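Local coordinates for cytochrome P450 (Novosphingobium aromaticivorans, PDB 3OFT), which belongs to the cytochrome P450 family of haem proteins and holds an iron protoporphyrin IX within a largely helical fold, at residues 134-139 / 390-395; 246-251 / 369-374. One frame throughout, in Å; residues are numbered along the deposited sequence.

Contact 1. Residues 134-139 / 390-395; sequences CDFVSD and LPLVWR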
# COMPACT_ATOMS: atom_id res chain seq x y z
N CYS A 134 -18.23 -15.88 0.42
CA CYS A 134 -16.78 -16.03 0.51
C CYS A 134 -16.29 -15.29 1.71
O CYS A 134 -17.00 -14.44 2.26
CB CYS A 134 -16.06 -15.53 -0.76
SG CYS A 134 -16.19 -13.75 -1.03
N ASP A 135 -15.07 -15.63 2.13
CA ASP A 135 -14.32 -14.82 3.08
C ASP A 135 -13.41 -14.02 2.17
O ASP A 135 -12.36 -14.48 1.76
CB ASP A 135 -13.58 -15.73 4.08
CG ASP A 135 -14.54 -16.63 4.88
OD1 ASP A 135 -14.40 -17.89 4.82
OD2 ASP A 135 -15.45 -16.08 5.56
N PHE A 136 -13.83 -12.80 1.85
CA PHE A 136 -13.24 -12.05 0.74
C PHE A 136 -11.76 -11.75 0.94
O PHE A 136 -11.02 -11.74 -0.02
CB PHE A 136 -14.01 -10.76 0.51
CG PHE A 136 -13.52 -9.98 -0.68
CD1 PHE A 136 -14.04 -10.24 -1.93
CD2 PHE A 136 -12.52 -9.00 -0.55
CE1 PHE A 136 -13.60 -9.54 -3.05
CE2 PHE A 136 -12.06 -8.29 -1.65
CZ PHE A 136 -12.63 -8.56 -2.92
N VAL A 137 -11.34 -11.50 2.17
CA VAL A 137 -9.93 -11.22 2.43
C VAL A 137 -9.10 -12.45 2.11
O VAL A 137 -8.11 -12.35 1.37
CB VAL A 137 -9.67 -10.73 3.88
CG1 VAL A 137 -8.17 -10.66 4.18
CG2 VAL A 137 -10.36 -9.40 4.12
N SER A 138 -9.47 -13.61 2.66
CA SER A 138 -8.61 -14.76 2.45
C SER A 138 -8.84 -15.42 1.07
O SER A 138 -7.91 -16.00 0.53
CB SER A 138 -8.73 -15.78 3.60
OG SER A 138 -10.06 -16.14 3.78
N ASP A 139 -10.05 -15.31 0.51
CA ASP A 139 -10.37 -15.97 -0.79
C ASP A 139 -10.05 -15.11 -2.01
O ASP A 139 -9.90 -15.64 -3.12
CB ASP A 139 -11.87 -16.37 -0.87
CG ASP A 139 -12.30 -17.31 0.25
OD1 ASP A 139 -11.43 -18.04 0.76
OD2 ASP A 139 -13.49 -17.32 0.63
N LEU A 390 -13.89 -10.18 5.86
CA LEU A 390 -14.94 -9.56 5.10
C LEU A 390 -15.87 -10.61 4.51
O LEU A 390 -15.70 -11.05 3.39
CB LEU A 390 -14.30 -8.67 4.00
CG LEU A 390 -15.21 -7.90 3.05
CD1 LEU A 390 -16.28 -7.09 3.83
CD2 LEU A 390 -14.35 -7.00 2.14
N PRO A 391 -16.87 -11.04 5.29
CA PRO A 391 -17.75 -12.13 4.86
C PRO A 391 -18.88 -11.60 3.97
O PRO A 391 -19.73 -10.81 4.44
CB PRO A 391 -18.30 -12.66 6.19
CG PRO A 391 -18.37 -11.43 7.08
CD PRO A 391 -17.16 -10.58 6.67
N LEU A 392 -18.88 -12.03 2.71
CA LEU A 392 -19.87 -11.62 1.71
C LEU A 392 -20.82 -12.76 1.41
O LEU A 392 -20.44 -13.92 1.57
CB LEU A 392 -19.16 -11.22 0.42
CG LEU A 392 -18.13 -10.08 0.60
CD1 LEU A 392 -17.51 -9.72 -0.75
CD2 LEU A 392 -18.79 -8.86 1.23
N VAL A 393 -22.02 -12.43 0.94
CA VAL A 393 -23.03 -13.38 0.52
C VAL A 393 -23.73 -12.81 -0.73
O VAL A 393 -23.77 -11.58 -0.94
CB VAL A 393 -24.08 -13.68 1.64
CG1 VAL A 393 -23.42 -14.32 2.85
CG2 VAL A 393 -24.85 -12.39 2.09
N TRP A 394 -24.21 -13.71 -1.57
CA TRP A 394 -24.94 -13.38 -2.78
C TRP A 394 -25.74 -14.59 -3.24
O TRP A 394 -25.50 -15.72 -2.80
CB TRP A 394 -24.00 -12.86 -3.89
CG TRP A 394 -22.99 -13.86 -4.31
CD1 TRP A 394 -23.14 -14.79 -5.30
CD2 TRP A 394 -21.68 -14.06 -3.75
NE1 TRP A 394 -21.99 -15.57 -5.39
CE2 TRP A 394 -21.09 -15.15 -4.44
CE3 TRP A 394 -20.96 -13.45 -2.70
CZ2 TRP A 394 -19.81 -15.62 -4.15
CZ3 TRP A 394 -19.67 -13.93 -2.40
CH2 TRP A 394 -19.11 -15.01 -3.14
N ARG A 395 -26.71 -14.36 -4.13
CA ARG A 395 -27.51 -15.46 -4.66
C ARG A 395 -26.77 -15.97 -5.88
O ARG A 395 -26.61 -15.25 -6.85
CB ARG A 395 -28.88 -14.95 -5.09
CG ARG A 395 -29.77 -14.52 -3.97
CD ARG A 395 -31.14 -14.16 -4.58
NE ARG A 395 -32.04 -13.53 -3.61
CZ ARG A 395 -32.98 -14.17 -2.94
NH1 ARG A 395 -33.15 -15.48 -3.13
NH2 ARG A 395 -33.75 -13.51 -2.08
O HOH W 1 -12.48 -12.78 4.96

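Contact 2. Residues 246-251 / 369-374; sequences VALHLA and FALAPD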
# COMPACT_ATOMS: atom_id res chain seq x y z
N VAL A 246 -12.32 -1.52 -1.07
CA VAL A 246 -13.24 -1.30 -2.21
C VAL A 246 -14.42 -2.27 -2.17
O VAL A 246 -15.60 -1.87 -2.37
CB VAL A 246 -12.48 -1.37 -3.54
CG1 VAL A 246 -13.53 -1.41 -4.69
CG2 VAL A 246 -11.56 -0.10 -3.67
N ALA A 247 -14.13 -3.54 -1.92
CA ALA A 247 -15.22 -4.53 -1.80
C ALA A 247 -16.13 -4.26 -0.60
O ALA A 247 -17.35 -4.44 -0.71
CB ALA A 247 -14.68 -5.98 -1.72
N LEU A 248 -15.53 -3.88 0.52
CA LEU A 248 -16.28 -3.54 1.75
C LEU A 248 -17.23 -2.36 1.45
O LEU A 248 -18.43 -2.43 1.76
CB LEU A 248 -15.33 -3.18 2.89
CG LEU A 248 -16.00 -2.63 4.16
CD1 LEU A 248 -17.09 -3.63 4.69
CD2 LEU A 248 -14.92 -2.38 5.22
N HIS A 249 -16.68 -1.32 0.81
CA HIS A 249 -17.50 -0.18 0.40
C HIS A 249 -18.72 -0.60 -0.40
O HIS A 249 -19.87 -0.20 -0.06
CB HIS A 249 -16.71 0.87 -0.40
CG HIS A 249 -17.57 2.00 -0.87
ND1 HIS A 249 -17.75 3.15 -0.14
CD2 HIS A 249 -18.37 2.13 -1.96
CE1 HIS A 249 -18.58 3.96 -0.77
NE2 HIS A 249 -18.97 3.37 -1.88
N LEU A 250 -18.49 -1.38 -1.47
CA LEU A 250 -19.58 -1.83 -2.33
C LEU A 250 -20.60 -2.66 -1.57
O LEU A 250 -21.81 -2.47 -1.77
CB LEU A 250 -19.06 -2.60 -3.55
CG LEU A 250 -18.18 -1.81 -4.53
CD1 LEU A 250 -17.50 -2.77 -5.56
CD2 LEU A 250 -19.05 -0.78 -5.27
N ALA A 251 -20.14 -3.58 -0.73
CA ALA A 251 -21.05 -4.42 0.10
C ALA A 251 -21.94 -3.56 1.02
O ALA A 251 -23.14 -3.87 1.19
CB ALA A 251 -20.25 -5.43 0.94
N PHE A 369 -24.40 -8.20 -4.11
CA PHE A 369 -23.80 -8.87 -2.95
C PHE A 369 -23.92 -8.00 -1.70
O PHE A 369 -24.13 -6.78 -1.79
CB PHE A 369 -22.34 -9.33 -3.23
CG PHE A 369 -21.40 -8.20 -3.57
CD1 PHE A 369 -20.63 -7.59 -2.58
CD2 PHE A 369 -21.33 -7.71 -4.86
CE1 PHE A 369 -19.77 -6.52 -2.87
CE2 PHE A 369 -20.47 -6.60 -5.18
CZ PHE A 369 -19.69 -6.03 -4.17
N ALA A 370 -23.76 -8.63 -0.52
CA ALA A 370 -23.95 -7.94 0.75
C ALA A 370 -23.08 -8.56 1.82
O ALA A 370 -22.53 -9.66 1.63
CB ALA A 370 -25.45 -8.03 1.20
N LEU A 371 -22.99 -7.89 2.97
CA LEU A 371 -22.32 -8.53 4.09
C LEU A 371 -23.17 -9.72 4.60
O LEU A 371 -24.40 -9.69 4.50
CB LEU A 371 -22.08 -7.53 5.21
CG LEU A 371 -21.10 -6.39 4.92
CD1 LEU A 371 -21.18 -5.45 6.11
CD2 LEU A 371 -19.66 -6.86 4.71
N ALA A 372 -22.51 -10.74 5.13
CA ALA A 372 -23.21 -11.86 5.78
C ALA A 372 -24.02 -11.38 6.98
O ALA A 372 -23.59 -10.45 7.68
CB ALA A 372 -22.24 -12.93 6.20
N PRO A 373 -25.17 -12.02 7.25
CA PRO A 373 -25.96 -11.50 8.37
C PRO A 373 -25.36 -11.72 9.77
O PRO A 373 -25.60 -10.90 10.65
CB PRO A 373 -27.29 -12.27 8.25
CG PRO A 373 -26.91 -13.57 7.61
CD PRO A 373 -25.78 -13.21 6.63
N ASP A 374 -24.61 -12.80 10.00
CA ASP A 374 -24.16 -13.11 11.39
C ASP A 374 -22.64 -13.13 11.62
O ASP A 374 -22.17 -13.66 12.64
CB ASP A 374 -24.78 -14.42 11.89
CG ASP A 374 -24.14 -15.66 11.27
OD1 ASP A 374 -23.38 -16.40 11.97
OD2 ASP A 374 -24.37 -15.89 10.05
O HOH W 2 -25.46 -4.97 -0.45

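Contact 1. Residues 134-139 / 390-395
An antiparallel beta pairing in the small sheet near the C-terminus of the cytochrome P450 fold joins strand 133-135 to strand 386-394, just where the first of these runs into helix 136-141. C134 and L392 form a hydrogen-bonded pair, D135 and P391 the non-hydrogen-bonded pair beside it. L392 N gives its hydrogen to C134 O at 3.1 Å, almost in line with the carbonyl bond, while C134 N returns to L392 O from above the carbonyl plane. The pairing outlasts the strand: F136 N, in the first turn of the helix, reaches L390 O at 3.0 Å with an N-H...O angle of 162°. One residue on, a water accepts hydrogens from both V137 N and L390 N.

C134 and L392 share the sheet face that turns to the interior. C134 SG, set between its own backbone N and carbonyl carbon (chi1 66°), lies in plane at the W394 ring edge, 3.7 Å from W394 CZ3; the indole NE1 is held by the carbonyl of R129. F136 has CG anti to the backbone N (chi1 -176°), which sends the ring alongside both leucines: F136 CD2 lies 3.8 Å from L390 CD2, and F136 CD1 3.7 Å from L392 CD1. Farther out the ring meets W362 edge-to-face and packs on I243 of helix 221-252. On the helical side, D139 OD2 takes the D135 N hydrogen at 2.8 Å from above the carboxylate plane and also pairs with R131.

Polar links between the segments are therefore made by backbone groups and one water, with apolar carbon and sulfur filling the inner face; D139, probably ionised beside R131, ties the strand's end to the helix that follows.

Contact 2. Residues 246-251 / 369-374
Helix-on-strand packing in the P450 fold brings the C-terminal part of the long helix 221-252 against strand 369-371 of the small C-terminal sheet, the axes of 246-251 and 369-371 approaching to 7.8 Å, nearly perpendicular at 97°. F369 does most of the work. F369 CG is tucked between its backbone N and carbonyl carbon (chi1 60°), and this brings one side of the ring, CD1, CE1 and CZ, to the helix. F369 CZ lies 3.5 Å from L250 CB, whose side chain crosses the phenylalanine obliquely, and F369 CE1 is 4.0 Å from A251 CB. A247 O stands in the ring plane at its edge, 3.9 Å from F369 CE1, while accepting the helical hydrogen bond of A251 N. W362 meets the same ring edge-to-face.

L371 holds CG anti to its carbonyl carbon (chi1 -66°), which carries CD2 back to the helix to touch both A251 CB and L248 CD1. L248, with CG anti to the backbone N, extends its branch to meet it obliquely. The small A251 thus sits between phenylalanine and leucine. Polar linkage is by a single water, which donates to A251 O and, at 2.6 Å, to F369 O.

With centres about 8 Å apart, the two contacts form adjoining parts of one buried region. They share the small C-terminal sheet, where strands 369-371 and 386-394 are antiparallel neighbours; probable hydrogen bonds from A372 N to P391 O and from V393 N to A370 O join them. Along the chain the order is 134-139, 246-251, 369-374, 390-395, so contact 1 brackets contact 2. F136 CE2 lies 3.5 Å from A247 CB, and L390 meets L371. The sheet is thereby fastened to the long helix 221-252, and three distant parts of the sequence meet beside the C-terminal strand, with the side chain of F136 about 12 Å and that of A247 about 13 Å from the haem.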